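PDB 5LHF: N-(5'-phosphoribosyl)anthranilate isomerase, which catalyses the third step of tryptophan synthesis from chorismate, isomerising N-(5-phospho-beta-D-ribosyl)anthranilate to 1-(2-carboxyphenylamino)-1-deoxy-D-ribulose 5-phosphate on a TIM barrel. Local coordinates for residues I133-G138 with Y157-A162; K103-P108 with E119-L124; R18-Y23 with G192-V197; E4-C9 with Y23-G28. One frame throughout, in Å; residues are numbered along the deposited sequence.

Overall arrangement
Starting at the N terminus, contact 4 closes the first loop, joining strands 5-9 and 26-30 around helix 14-20. Contact 2 follows, closing a short loop between strand 100-106 and helix 114-126, and contact 1 comes next, pairing strand 132-136 with strand 160-162 around helix 143-156. Contacts 4, 2 and 1 lie in series. Contact 3 brings strand 193-194 and the start of helix 196-207 back to the end of helix 14-20, so contacts 1 and 2 nest inside its long loop, while it crosses contact 4 and shares Y23 with it. Contacts 1 and 2 touch through neighbouring strands of the closed sheet, whereas contacts 2 and 3 lie about 30 Å apart, centre to centre.

Contact 1 (I133-G138 with Y157-A162); sequences ILLDTG and YPIVLA
The carbonyl oxygen of A162 is gripped twice by T137: the amide T137 N donates to A162 O at 3.0 Å, from above the carbonyl plane, and the hydroxyl T137 OG1 donates to A162 O at 2.8 Å from nearer that plane. The double grip completes a parallel strand pair of the TIM barrel, where strand 132-136, helix 143-156 and strand 160-162 make a beta-alpha-beta crossover. Threonine suits the place because one side chain supplies both a donor and a methyl. With OG1 between the backbone N and the carbonyl carbon (chi1 63°), CG2 is the branch that meets L161 CD1, at 3.6 Å.

Earlier in the pair the backbone bonds alternate between the strands. V160 N gives a nearly straight bond to I133 O at 2.7 Å, L135 N bonds to V160 O, and A162 N to L135 O. L134, V160 and A162 share one face, and there the methyl L134 CD2 packs on A162 CB at 3.6 Å; a small alanine lets the branched leucine come across. The other face turns to the surrounding helices. From it L135 CD1 reaches I159 CD1 at 3.7 Å, the two side chains crossing at about a right angle, near helix 143-156.

Before the paired part of the strands, a water bridges the segments, accepting from I133 N at 2.7 Å and donating to P158 O at 2.8 Å.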
loop_
_atom_site.group_PDB
_atom_site.type_symbol
_atom_site.label_atom_id
_atom_site.label_comp_id
_atom_site.label_asym_id
_atom_site.label_seq_id
_atom_site.Cartn_x
_atom_site.Cartn_y
_atom_site.Cartn_z
ATOM N N ILE A 133 -8.022 1.507 2.693
ATOM C CA ILE A 133 -8.225 0.475 1.683
ATOM C C ILE A 133 -7.199 0.695 0.583
ATOM O O ILE A 133 -7.165 1.772 -0.029
ATOM C CB ILE A 133 -9.644 0.535 1.095
ATOM C CG1 ILE A 133 -10.703 0.220 2.158
ATOM C CG2 ILE A 133 -9.769 -0.367 -0.127
ATOM C CD1 ILE A 133 -10.617 -1.161 2.687
ATOM N N LEU A 134 -6.365 -0.309 0.321
ATOM C CA LEU A 134 -5.440 -0.261 -0.804
ATOM C C LEU A 134 -5.914 -1.215 -1.890
ATOM O O LEU A 134 -6.251 -2.369 -1.605
ATOM C CB LEU A 134 -4.013 -0.614 -0.366
ATOM C CG LEU A 134 -2.893 -0.431 -1.392
ATOM C CD1 LEU A 134 -1.596 0.066 -0.696
ATOM C CD2 LEU A 134 -2.626 -1.749 -2.122
ATOM N N LEU A 135 -5.944 -0.728 -3.128
ATOM C CA LEU A 135 -6.313 -1.538 -4.285
ATOM C C LEU A 135 -5.047 -1.817 -5.089
ATOM O O LEU A 135 -4.444 -0.897 -5.656
ATOM C CB LEU A 135 -7.378 -0.842 -5.143
ATOM C CG LEU A 135 -8.751 -0.589 -4.508
ATOM C CD1 LEU A 135 -9.769 -0.039 -5.521
ATOM C CD2 LEU A 135 -9.279 -1.853 -3.858
ATOM N N ASP A 136 -4.655 -3.082 -5.152
ATOM C CA ASP A 136 -3.422 -3.496 -5.818
ATOM C C ASP A 136 -3.747 -3.942 -7.244
ATOM O O ASP A 136 -4.259 -5.044 -7.455
ATOM C CB ASP A 136 -2.759 -4.611 -5.016
ATOM C CG ASP A 136 -1.364 -4.924 -5.500
ATOM O OD1 ASP A 136 -0.921 -6.066 -5.295
ATOM O OD2 ASP A 136 -0.710 -4.038 -6.092
ATOM N N THR A 137 -3.420 -3.102 -8.224
ATOM C CA THR A 137 -3.742 -3.356 -9.625
ATOM C C THR A 137 -2.673 -4.219 -10.299
ATOM O O THR A 137 -1.508 -4.232 -9.898
ATOM C CB THR A 137 -3.892 -2.040 -10.387
ATOM O OG1 THR A 137 -2.643 -1.341 -10.380
ATOM C CG2 THR A 137 -4.949 -1.169 -9.736
ATOM N N GLY A 138 -3.083 -4.926 -11.355
ATOM C CA GLY A 138 -2.240 -5.897 -12.029
ATOM C C GLY A 138 -1.558 -5.358 -13.275
ATOM O O GLY A 138 -1.502 -4.146 -13.516
ATOM N N TYR A 157 -15.202 4.635 -1.321
ATOM C CA TYR A 157 -14.188 4.693 -0.281
ATOM C C TYR A 157 -13.041 5.561 -0.763
ATOM O O TYR A 157 -12.752 5.599 -1.964
ATOM C CB TYR A 157 -13.641 3.302 0.071
ATOM C CG TYR A 157 -14.683 2.320 0.564
ATOM C CD1 TYR A 157 -15.084 2.314 1.895
ATOM C CD2 TYR A 157 -15.252 1.390 -0.297
ATOM C CE1 TYR A 157 -16.032 1.415 2.351
ATOM C CE2 TYR A 157 -16.197 0.484 0.152
ATOM C CZ TYR A 157 -16.585 0.505 1.475
ATOM O OH TYR A 157 -17.531 -0.390 1.922
ATOM N N PRO A 158 -12.328 6.271 0.185
ATOM C CA PRO A 158 -11.097 7.002 -0.174
ATOM C C PRO A 158 -9.918 6.039 -0.309
ATOM O O PRO A 158 -9.078 5.875 0.570
ATOM C CB PRO A 158 -10.934 7.977 0.994
ATOM C CG PRO A 158 -11.540 7.260 2.152
ATOM C CD PRO A 158 -12.678 6.437 1.607
ATOM N N ILE A 159 -9.854 5.362 -1.451
ATOM C CA ILE A 159 -8.934 4.238 -1.588
ATOM C C ILE A 159 -7.530 4.741 -1.919
ATOM O O ILE A 159 -7.332 5.864 -2.393
ATOM C CB ILE A 159 -9.437 3.239 -2.648
ATOM C CG1 ILE A 159 -9.466 3.883 -4.036
ATOM C CG2 ILE A 159 -10.825 2.690 -2.266
ATOM C CD1 ILE A 159 -8.430 3.350 -4.991
ATOM N N VAL A 160 -6.542 3.891 -1.649
ATOM C CA VAL A 160 -5.159 4.109 -2.053
ATOM C C VAL A 160 -4.898 3.215 -3.258
ATOM O O VAL A 160 -5.020 1.986 -3.165
ATOM C CB VAL A 160 -4.175 3.784 -0.913
ATOM C CG1 VAL A 160 -2.726 3.979 -1.376
ATOM C CG2 VAL A 160 -4.461 4.634 0.319
ATOM N N LEU A 161 -4.557 3.818 -4.393
ATOM C CA LEU A 161 -4.291 3.074 -5.620
ATOM C C LEU A 161 -2.831 2.642 -5.662
ATOM O O LEU A 161 -1.933 3.459 -5.428
ATOM C CB LEU A 161 -4.609 3.928 -6.846
ATOM C CG LEU A 161 -4.482 3.252 -8.219
ATOM C CD1 LEU A 161 -5.498 2.133 -8.402
ATOM C CD2 LEU A 161 -4.613 4.320 -9.338
ATOM N N ALA A 162 -2.595 1.365 -5.976
ATOM C CA ALA A 162 -1.242 0.816 -5.980
ATOM C C ALA A 162 -1.076 -0.132 -7.156
ATOM O O ALA A 162 -2.046 -0.523 -7.816
ATOM C CB ALA A 162 -0.925 0.076 -4.672
HETATM O O HOH W 1 -9.606 3.518 1.939
#

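Contact 2 (K103-P108 with E119-L124); sequences KAFMVP and ERLLEL
Apolar packing carries most of this contact, beginning with F105 and L124. The phenyl ring presents its edge to the leucine, with F105 CE1 3.7 Å from L124 CG, near the ring plane, and F105 CD1 an equal 3.7 Å from L124 CD2. One turn earlier on the helix, L121 divides its methyls between two partners. Its CD1 lies 4.0 Å from F105 CB, while its CD2 rests 4.0 Å from P108 CD. A forked leucine can fill both places at once: chi1 (-173°) sets CG anti to the backbone N, and from CG one methyl goes to F105 and the other to P108. This is the strand-to-helix half of a beta-alpha-beta unit in the TIM barrel: helix residues 119-124 run back against strand residues 103-106, their axes 156° apart in direction and 10.2 Å at closest approach. The F105 ring also meets I125 and I133, and an alanine here would probably leave L124, I125 and I133 facing a gap, although CB would still touch L121.

Two charged side chains accompany the apolar packing. R120 slides past P108, bringing NH1 to 3.3 Å from P108 CB at the edge of the guanidinium, in its plane, while the charge is paired with D117. Within the strand, K103 NZ stands 4.2 Å above one face of the F105 ring, offset toward the rim, and donates to A104 O and S83 O.

No hydrogen bond crosses between the segments, so the join rests on the fit of apolar side chains, probably helped by the burial of F105 and L121.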
loop_
_atom_site.group_PDB
_atom_site.type_symbol
_atom_site.label_atom_id
_atom_site.label_comp_id
_atom_site.label_asym_id
_atom_site.label_seq_id
_atom_site.Cartn_x
_atom_site.Cartn_y
_atom_site.Cartn_z
ATOM N N LYS A 103 -5.667 -2.370 4.578
ATOM C CA LYS A 103 -5.870 -3.684 3.991
ATOM C C LYS A 103 -5.700 -3.588 2.481
ATOM O O LYS A 103 -6.302 -2.723 1.844
ATOM C CB LYS A 103 -7.258 -4.225 4.334
ATOM C CG LYS A 103 -7.599 -5.531 3.636
ATOM C CD LYS A 103 -7.159 -6.763 4.421
ATOM C CE LYS A 103 -7.755 -8.019 3.785
ATOM N NZ LYS A 103 -7.067 -8.401 2.526
ATOM N N ALA A 104 -4.890 -4.476 1.916
ATOM C CA ALA A 104 -4.685 -4.544 0.474
ATOM C C ALA A 104 -5.601 -5.589 -0.155
ATOM O O ALA A 104 -5.746 -6.700 0.363
ATOM C CB ALA A 104 -3.218 -4.857 0.159
ATOM N N PHE A 105 -6.231 -5.218 -1.273
ATOM C CA PHE A 105 -7.124 -6.087 -2.029
ATOM C C PHE A 105 -6.619 -6.214 -3.458
ATOM O O PHE A 105 -6.300 -5.207 -4.097
ATOM C CB PHE A 105 -8.560 -5.539 -2.061
ATOM C CG PHE A 105 -9.233 -5.507 -0.723
ATOM C CD1 PHE A 105 -9.958 -6.599 -0.269
ATOM C CD2 PHE A 105 -9.140 -4.385 0.085
ATOM C CE1 PHE A 105 -10.580 -6.569 0.967
ATOM C CE2 PHE A 105 -9.765 -4.349 1.320
ATOM C CZ PHE A 105 -10.489 -5.445 1.760
ATOM N N MET A 106 -6.571 -7.440 -3.968
ATOM C CA MET A 106 -6.320 -7.626 -5.388
ATOM C C MET A 106 -7.560 -7.223 -6.181
ATOM O O MET A 106 -8.695 -7.425 -5.740
ATOM C CB MET A 106 -5.948 -9.077 -5.688
ATOM C CG MET A 106 -4.597 -9.515 -5.137
ATOM S SD MET A 106 -4.242 -11.259 -5.462
ATOM C CE MET A 106 -5.600 -12.047 -4.593
ATOM N N VAL A 107 -7.341 -6.623 -7.344
ATOM C CA VAL A 107 -8.465 -6.252 -8.203
ATOM C C VAL A 107 -8.866 -7.475 -9.023
ATOM O O VAL A 107 -8.089 -7.928 -9.876
ATOM C CB VAL A 107 -8.112 -5.063 -9.106
ATOM C CG1 VAL A 107 -9.320 -4.674 -9.934
ATOM C CG2 VAL A 107 -7.609 -3.897 -8.270
ATOM N N PRO A 108 -10.051 -8.041 -8.797
ATOM C CA PRO A 108 -10.431 -9.267 -9.508
ATOM C C PRO A 108 -10.586 -9.035 -11.003
ATOM O O PRO A 108 -10.928 -7.940 -11.455
ATOM C CB PRO A 108 -11.776 -9.651 -8.872
ATOM C CG PRO A 108 -11.868 -8.853 -7.603
ATOM C CD PRO A 108 -11.087 -7.601 -7.848
ATOM N N GLU A 119 -18.584 -4.969 -8.241
ATOM C CA GLU A 119 -19.575 -5.402 -7.255
ATOM C C GLU A 119 -19.003 -6.452 -6.314
ATOM O O GLU A 119 -19.228 -6.407 -5.099
ATOM C CB GLU A 119 -20.819 -5.964 -7.948
ATOM C CG GLU A 119 -21.841 -4.924 -8.359
ATOM C CD GLU A 119 -23.108 -5.548 -8.923
ATOM O OE1 GLU A 119 -23.907 -4.813 -9.542
ATOM O OE2 GLU A 119 -23.303 -6.771 -8.747
ATOM N N ARG A 120 -18.288 -7.428 -6.867
ATOM C CA ARG A 120 -17.653 -8.441 -6.038
ATOM C C ARG A 120 -16.632 -7.815 -5.093
ATOM O O ARG A 120 -16.513 -8.222 -3.932
ATOM C CB ARG A 120 -16.997 -9.483 -6.943
ATOM C CG ARG A 120 -16.242 -10.599 -6.240
ATOM C CD ARG A 120 -15.743 -11.608 -7.264
ATOM N NE ARG A 120 -16.536 -11.554 -8.493
ATOM C CZ ARG A 120 -16.090 -11.075 -9.651
ATOM N NH1 ARG A 120 -14.848 -10.616 -9.739
ATOM N NH2 ARG A 120 -16.883 -11.054 -10.716
ATOM N N LEU A 121 -15.893 -6.809 -5.563
ATOM C CA LEU A 121 -14.843 -6.246 -4.720
ATOM C C LEU A 121 -15.439 -5.466 -3.558
ATOM O O LEU A 121 -14.924 -5.527 -2.438
ATOM C CB LEU A 121 -13.912 -5.361 -5.549
ATOM C CG LEU A 121 -12.664 -4.836 -4.828
ATOM C CD1 LEU A 121 -12.011 -5.936 -3.989
ATOM C CD2 LEU A 121 -11.677 -4.249 -5.842
ATOM N N LEU A 122 -16.536 -4.743 -3.802
ATOM C CA LEU A 122 -17.162 -3.962 -2.739
ATOM C C LEU A 122 -17.696 -4.854 -1.629
ATOM O O LEU A 122 -17.661 -4.473 -0.454
ATOM C CB LEU A 122 -18.286 -3.093 -3.309
ATOM C CG LEU A 122 -17.848 -1.792 -3.977
ATOM C CD1 LEU A 122 -18.986 -1.183 -4.792
ATOM C CD2 LEU A 122 -17.358 -0.806 -2.939
ATOM N N GLU A 123 -18.211 -6.036 -1.974
ATOM C CA GLU A 123 -18.748 -6.887 -0.918
ATOM C C GLU A 123 -17.636 -7.446 -0.038
ATOM O O GLU A 123 -17.835 -7.611 1.168
ATOM C CB GLU A 123 -19.621 -8.007 -1.498
ATOM C CG GLU A 123 -18.942 -8.971 -2.462
ATOM C CD GLU A 123 -18.139 -10.075 -1.771
ATOM O OE1 GLU A 123 -18.464 -10.434 -0.615
ATOM O OE2 GLU A 123 -17.175 -10.581 -2.389
ATOM N N LEU A 124 -16.460 -7.719 -0.609
ATOM C CA LEU A 124 -15.335 -8.155 0.218
ATOM C C LEU A 124 -14.849 -7.020 1.114
ATOM O O LEU A 124 -14.573 -7.230 2.299
ATOM C CB LEU A 124 -14.200 -8.676 -0.665
ATOM C CG LEU A 124 -12.959 -9.208 0.068
ATOM C CD1 LEU A 124 -13.338 -10.289 1.097
ATOM C CD2 LEU A 124 -11.903 -9.717 -0.917
#

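Contact 3 (R18-Y23 with G192-V197); sequences RLVERY and GVKDRV
L19 meets K194 and R196 with both of its methyls. Its CG is anti to the backbone N (chi1 171°), and from there the fork opens against the start of helix 196-207: L19 CD2 comes to 3.4 Å from K194 O and 3.7 Å from R196 N, while L19 CD1 lies 3.9 Å from R196 CB. The leucine and arginine side chains cross at about a right angle. Leucine fits because its two branches can press on backbone and side chain together. The contact joins the first helix of the TIM barrel, 14-20, to the last.

K194 sets out toward the helix, and its CG lies 4.2 Å from V20 CG2; the chain then bends at its second torsion and leads away, its ammonium going to E189 and C9 O. A lysine can thus give methylenes to V20 and its charge to the carboxylate of E189.

R196 has CG anti to the backbone N (chi1 -173°), and its chain bends at the next two torsions. Its CG passes 3.5 Å from Y23 OH, the ring and guanidinium planes being 15° apart. Both R196 NH1 and Y23 OH bond to E200, which probably helps hold the two side chains side by side. D195, the N-cap residue of the helix, caps L198 N.

R22 NH2 remains 5.7 Å from R196 NE; the like charges would tend to repel, which the pairing of R196 with E200 probably eases. No hydrogen bond or salt bridge crosses between the segments; carbons meet one another or the oxygens K194 O and Y23 OH.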
loop_
_atom_site.group_PDB
_atom_site.type_symbol
_atom_site.label_atom_id
_atom_site.label_comp_id
_atom_site.label_asym_id
_atom_site.label_seq_id
_atom_site.Cartn_x
_atom_site.Cartn_y
_atom_site.Cartn_z
ATOM N N ARG A 18 15.075 8.200 5.262
ATOM C CA ARG A 18 15.215 9.650 5.364
ATOM C C ARG A 18 14.894 10.354 4.042
ATOM O O ARG A 18 14.376 11.481 4.042
ATOM C CB ARG A 18 16.629 10.003 5.822
ATOM C CG ARG A 18 16.947 9.526 7.229
ATOM C CD ARG A 18 15.932 10.055 8.229
ATOM N NE ARG A 18 16.347 9.813 9.613
ATOM C CZ ARG A 18 15.499 9.608 10.621
ATOM N NH1 ARG A 18 14.192 9.585 10.394
ATOM N NH2 ARG A 18 15.959 9.400 11.853
ATOM N N LEU A 19 15.224 9.727 2.908
ATOM C CA LEU A 19 14.890 10.308 1.614
ATOM C C LEU A 19 13.384 10.375 1.420
ATOM O O LEU A 19 12.829 11.439 1.129
ATOM C CB LEU A 19 15.536 9.498 0.488
ATOM C CG LEU A 19 15.095 9.884 -0.924
ATOM C CD1 LEU A 19 15.413 11.382 -1.121
ATOM C CD2 LEU A 19 15.780 8.997 -1.985
ATOM N N VAL A 20 12.704 9.242 1.605
ATOM C CA VAL A 20 11.253 9.177 1.440
ATOM C C VAL A 20 10.541 10.157 2.367
ATOM O O VAL A 20 9.488 10.702 2.015
ATOM C CB VAL A 20 10.796 7.722 1.667
ATOM C CG1 VAL A 20 9.306 7.636 1.929
ATOM C CG2 VAL A 20 11.194 6.878 0.473
ATOM N N GLU A 21 11.091 10.395 3.561
ATOM C CA GLU A 21 10.425 11.246 4.540
ATOM C C GLU A 21 10.340 12.700 4.096
ATOM O O GLU A 21 9.527 13.453 4.639
ATOM C CB GLU A 21 11.152 11.162 5.882
ATOM C CG GLU A 21 10.965 9.805 6.551
ATOM C CD GLU A 21 11.562 9.750 7.929
ATOM O OE1 GLU A 21 11.030 8.993 8.765
ATOM O OE2 GLU A 21 12.566 10.447 8.168
ATOM N N ARG A 22 11.151 13.104 3.123
ATOM C CA ARG A 22 11.087 14.474 2.635
ATOM C C ARG A 22 9.928 14.694 1.678
ATOM O O ARG A 22 9.625 15.849 1.344
ATOM C CB ARG A 22 12.410 14.838 1.967
ATOM C CG ARG A 22 13.578 14.817 2.937
ATOM C CD ARG A 22 14.654 15.825 2.562
ATOM N NE ARG A 22 15.252 15.550 1.258
ATOM C CZ ARG A 22 16.171 14.616 1.040
ATOM N NH1 ARG A 22 16.600 13.854 2.041
ATOM N NH2 ARG A 22 16.656 14.449 -0.181
ATOM N N TYR A 23 9.254 13.617 1.256
ATOM C CA TYR A 23 8.231 13.710 0.228
ATOM C C TYR A 23 6.915 13.037 0.585
ATOM O O TYR A 23 5.860 13.586 0.257
ATOM C CB TYR A 23 8.759 13.116 -1.087
ATOM C CG TYR A 23 10.022 13.786 -1.579
ATOM C CD1 TYR A 23 11.282 13.301 -1.211
ATOM C CD2 TYR A 23 9.962 14.909 -2.392
ATOM C CE1 TYR A 23 12.436 13.910 -1.662
ATOM C CE2 TYR A 23 11.115 15.525 -2.845
ATOM C CZ TYR A 23 12.343 15.026 -2.480
ATOM O OH TYR A 23 13.485 15.642 -2.938
ATOM N N GLY A 192 17.219 -0.477 -7.816
ATOM C CA GLY A 192 16.689 -0.973 -6.551
ATOM C C GLY A 192 16.842 -0.057 -5.353
ATOM O O GLY A 192 16.566 -0.482 -4.226
ATOM N N VAL A 193 17.268 1.186 -5.544
ATOM C CA VAL A 193 17.432 2.112 -4.434
ATOM C C VAL A 193 16.436 3.240 -4.614
ATOM O O VAL A 193 16.317 3.785 -5.714
ATOM C CB VAL A 193 18.872 2.650 -4.367
ATOM C CG1 VAL A 193 19.020 3.623 -3.213
ATOM C CG2 VAL A 193 19.859 1.478 -4.263
ATOM N N LYS A 194 15.707 3.586 -3.550
ATOM C CA LYS A 194 14.860 4.779 -3.621
ATOM C C LYS A 194 15.681 5.960 -4.129
ATOM O O LYS A 194 16.768 6.241 -3.614
ATOM C CB LYS A 194 14.246 5.103 -2.259
ATOM C CG LYS A 194 13.352 4.027 -1.679
ATOM C CD LYS A 194 12.323 3.496 -2.657
ATOM C CE LYS A 194 11.571 2.332 -2.007
ATOM N NZ LYS A 194 10.856 1.447 -2.953
ATOM N N ASP A 195 15.171 6.638 -5.158
ATOM C CA ASP A 195 15.952 7.601 -5.938
ATOM C C ASP A 195 15.292 8.978 -5.924
ATOM O O ASP A 195 14.118 9.108 -6.287
ATOM C CB ASP A 195 16.107 7.108 -7.375
ATOM C CG ASP A 195 16.895 8.072 -8.252
ATOM O OD1 ASP A 195 18.140 8.043 -8.204
ATOM O OD2 ASP A 195 16.267 8.861 -8.984
ATOM N N ARG A 196 16.064 10.006 -5.546
ATOM C CA ARG A 196 15.479 11.334 -5.330
ATOM C C ARG A 196 14.903 11.912 -6.617
ATOM O O ARG A 196 13.835 12.535 -6.605
ATOM C CB ARG A 196 16.519 12.295 -4.743
ATOM C CG ARG A 196 15.944 13.662 -4.337
ATOM C CD ARG A 196 16.069 14.728 -5.429
ATOM N NE ARG A 196 17.456 14.920 -5.850
ATOM C CZ ARG A 196 17.833 15.699 -6.856
ATOM N NH1 ARG A 196 16.929 16.380 -7.551
ATOM N NH2 ARG A 196 19.117 15.804 -7.165
ATOM N N VAL A 197 15.591 11.723 -7.742
ATOM C CA VAL A 197 15.102 12.328 -8.977
ATOM C C VAL A 197 13.832 11.634 -9.454
ATOM O O VAL A 197 12.881 12.294 -9.901
ATOM C CB VAL A 197 16.203 12.324 -10.049
ATOM C CG1 VAL A 197 15.594 12.547 -11.431
ATOM C CG2 VAL A 197 17.250 13.397 -9.731
#

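Contact 4 (E4-C9 with Y23-G28); sequences EFVKIC and YADATG
The F5 ring and the D25 side chain slide past each other in opposite directions, ring and carboxylate planes 21° apart, with F5 CD1 3.9 Å from D25 CB. They stand at the start of the first beta-alpha-beta unit of the TIM barrel, where strands 5-9 and 26-30 lie parallel. D25 has CG anti to its carbonyl carbon (chi1 -59°), and its OD2 accepts from V6 N at 2.9 Å through the anti lone pair. V6 O receives D25 N at 2.8 Å and, weakly, A26 N. An alanine at D25 would probably leave V6 N without its acceptor and the loop before strand 26-30 less firmly held.

The ring tip F5 CZ touches A26 CB at 3.6 Å; a small residue suits that spot. I8, on the opposite face from K7 and A26, packs CG1 on A24 CB, and I8 N bonds to A26 O at 3.1 Å. K7 lies extended on the A26 side, passing CE within 3.6 Å of T27 O before its ammonium pairs with D183. At G28 a beta carbon would crowd C9 SG and K7 CE, so glycine fits. T27 OG1 donates to I8 O at 2.6 Å, nearly along the C=O axis.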
loop_
_atom_site.group_PDB
_atom_site.type_symbol
_atom_site.label_atom_id
_atom_site.label_comp_id
_atom_site.label_asym_id
_atom_site.label_seq_id
_atom_site.Cartn_x
_atom_site.Cartn_y
_atom_site.Cartn_z
ATOM N N GLU A 4 -4.602 13.222 -1.887
ATOM C CA GLU A 4 -4.198 13.764 -0.597
ATOM C C GLU A 4 -3.143 12.933 0.116
ATOM O O GLU A 4 -2.532 13.430 1.073
ATOM C CB GLU A 4 -5.416 13.921 0.324
ATOM C CG GLU A 4 -6.452 14.993 -0.091
ATOM C CD GLU A 4 -5.892 16.318 -0.631
ATOM O OE1 GLU A 4 -4.677 16.601 -0.536
ATOM O OE2 GLU A 4 -6.704 17.109 -1.164
ATOM N N PHE A 5 -2.901 11.704 -0.315
ATOM C CA PHE A 5 -2.054 10.787 0.429
ATOM C C PHE A 5 -1.091 10.115 -0.536
ATOM O O PHE A 5 -1.514 9.562 -1.550
ATOM C CB PHE A 5 -2.916 9.749 1.160
ATOM C CG PHE A 5 -2.142 8.652 1.847
ATOM C CD1 PHE A 5 -1.674 8.823 3.143
ATOM C CD2 PHE A 5 -1.947 7.423 1.224
ATOM C CE1 PHE A 5 -0.989 7.811 3.781
ATOM C CE2 PHE A 5 -1.269 6.392 1.865
ATOM C CZ PHE A 5 -0.787 6.587 3.148
ATOM N N VAL A 6 0.198 10.181 -0.240
ATOM C CA VAL A 6 1.212 9.514 -1.049
ATOM C C VAL A 6 2.047 8.637 -0.135
ATOM O O VAL A 6 2.597 9.122 0.859
ATOM C CB VAL A 6 2.119 10.517 -1.779
ATOM C CG1 VAL A 6 3.162 9.763 -2.609
ATOM C CG2 VAL A 6 1.276 11.482 -2.627
ATOM N N LYS A 7 2.150 7.356 -0.476
ATOM C CA LYS A 7 2.935 6.403 0.295
ATOM C C LYS A 7 4.014 5.840 -0.615
ATOM O O LYS A 7 3.719 5.438 -1.744
ATOM C CB LYS A 7 2.052 5.288 0.854
ATOM C CG LYS A 7 2.834 4.166 1.544
ATOM C CD LYS A 7 1.890 3.215 2.313
ATOM C CE LYS A 7 2.593 1.914 2.693
ATOM N NZ LYS A 7 2.582 0.905 1.571
ATOM N N ILE A 8 5.267 5.872 -0.159
ATOM C CA ILE A 8 6.370 5.235 -0.877
ATOM C C ILE A 8 6.781 4.021 -0.063
ATOM O O ILE A 8 7.311 4.150 1.053
ATOM C CB ILE A 8 7.561 6.179 -1.104
ATOM C CG1 ILE A 8 7.152 7.363 -1.999
ATOM C CG2 ILE A 8 8.725 5.410 -1.720
ATOM C CD1 ILE A 8 8.205 8.470 -2.095
ATOM N N CYS A 9 6.555 2.846 -0.620
ATOM C CA CYS A 9 6.653 1.605 0.136
ATOM C C CYS A 9 8.006 0.945 -0.100
ATOM O O CYS A 9 8.684 1.202 -1.099
ATOM C CB CYS A 9 5.528 0.645 -0.259
ATOM S SG CYS A 9 5.422 -0.822 0.810
ATOM N N TYR A 23 9.254 13.617 1.256
ATOM C CA TYR A 23 8.231 13.710 0.228
ATOM C C TYR A 23 6.915 13.037 0.585
ATOM O O TYR A 23 5.860 13.586 0.257
ATOM C CB TYR A 23 8.759 13.116 -1.087
ATOM C CG TYR A 23 10.022 13.786 -1.579
ATOM C CD1 TYR A 23 11.282 13.301 -1.211
ATOM C CD2 TYR A 23 9.962 14.909 -2.392
ATOM C CE1 TYR A 23 12.436 13.910 -1.662
ATOM C CE2 TYR A 23 11.115 15.525 -2.845
ATOM C CZ TYR A 23 12.343 15.026 -2.480
ATOM O OH TYR A 23 13.485 15.642 -2.938
ATOM N N ALA A 24 6.942 11.856 1.216
ATOM C CA ALA A 24 5.743 11.031 1.306
ATOM C C ALA A 24 4.971 11.307 2.591
ATOM O O ALA A 24 5.537 11.708 3.607
ATOM C CB ALA A 24 6.092 9.531 1.238
ATOM N N ASP A 25 3.659 11.071 2.540
ATOM C CA ASP A 25 2.870 11.098 3.766
ATOM C C ASP A 25 3.066 9.855 4.624
ATOM O O ASP A 25 2.801 9.910 5.830
ATOM C CB ASP A 25 1.403 11.254 3.411
ATOM C CG ASP A 25 1.148 12.515 2.626
ATOM O OD1 ASP A 25 1.348 13.588 3.215
ATOM O OD2 ASP A 25 0.759 12.431 1.438
ATOM N N ALA A 26 3.525 8.753 4.033
ATOM C CA ALA A 26 3.697 7.493 4.742
ATOM C C ALA A 26 4.694 6.650 3.970
ATOM O O ALA A 26 4.907 6.853 2.770
ATOM C CB ALA A 26 2.377 6.720 4.902
ATOM N N THR A 27 5.282 5.686 4.665
ATOM C CA THR A 27 6.152 4.715 4.016
ATOM C C THR A 27 5.817 3.334 4.573
ATOM O O THR A 27 4.824 3.149 5.288
ATOM C CB THR A 27 7.628 5.115 4.191
ATOM O OG1 THR A 27 8.454 4.290 3.352
ATOM C CG2 THR A 27 8.067 4.989 5.645
ATOM N N GLY A 28 6.619 2.350 4.194
ATOM C CA GLY A 28 6.357 0.976 4.582
ATOM C C GLY A 28 7.628 0.166 4.559
ATOM O O GLY A 28 8.520 0.410 3.741
#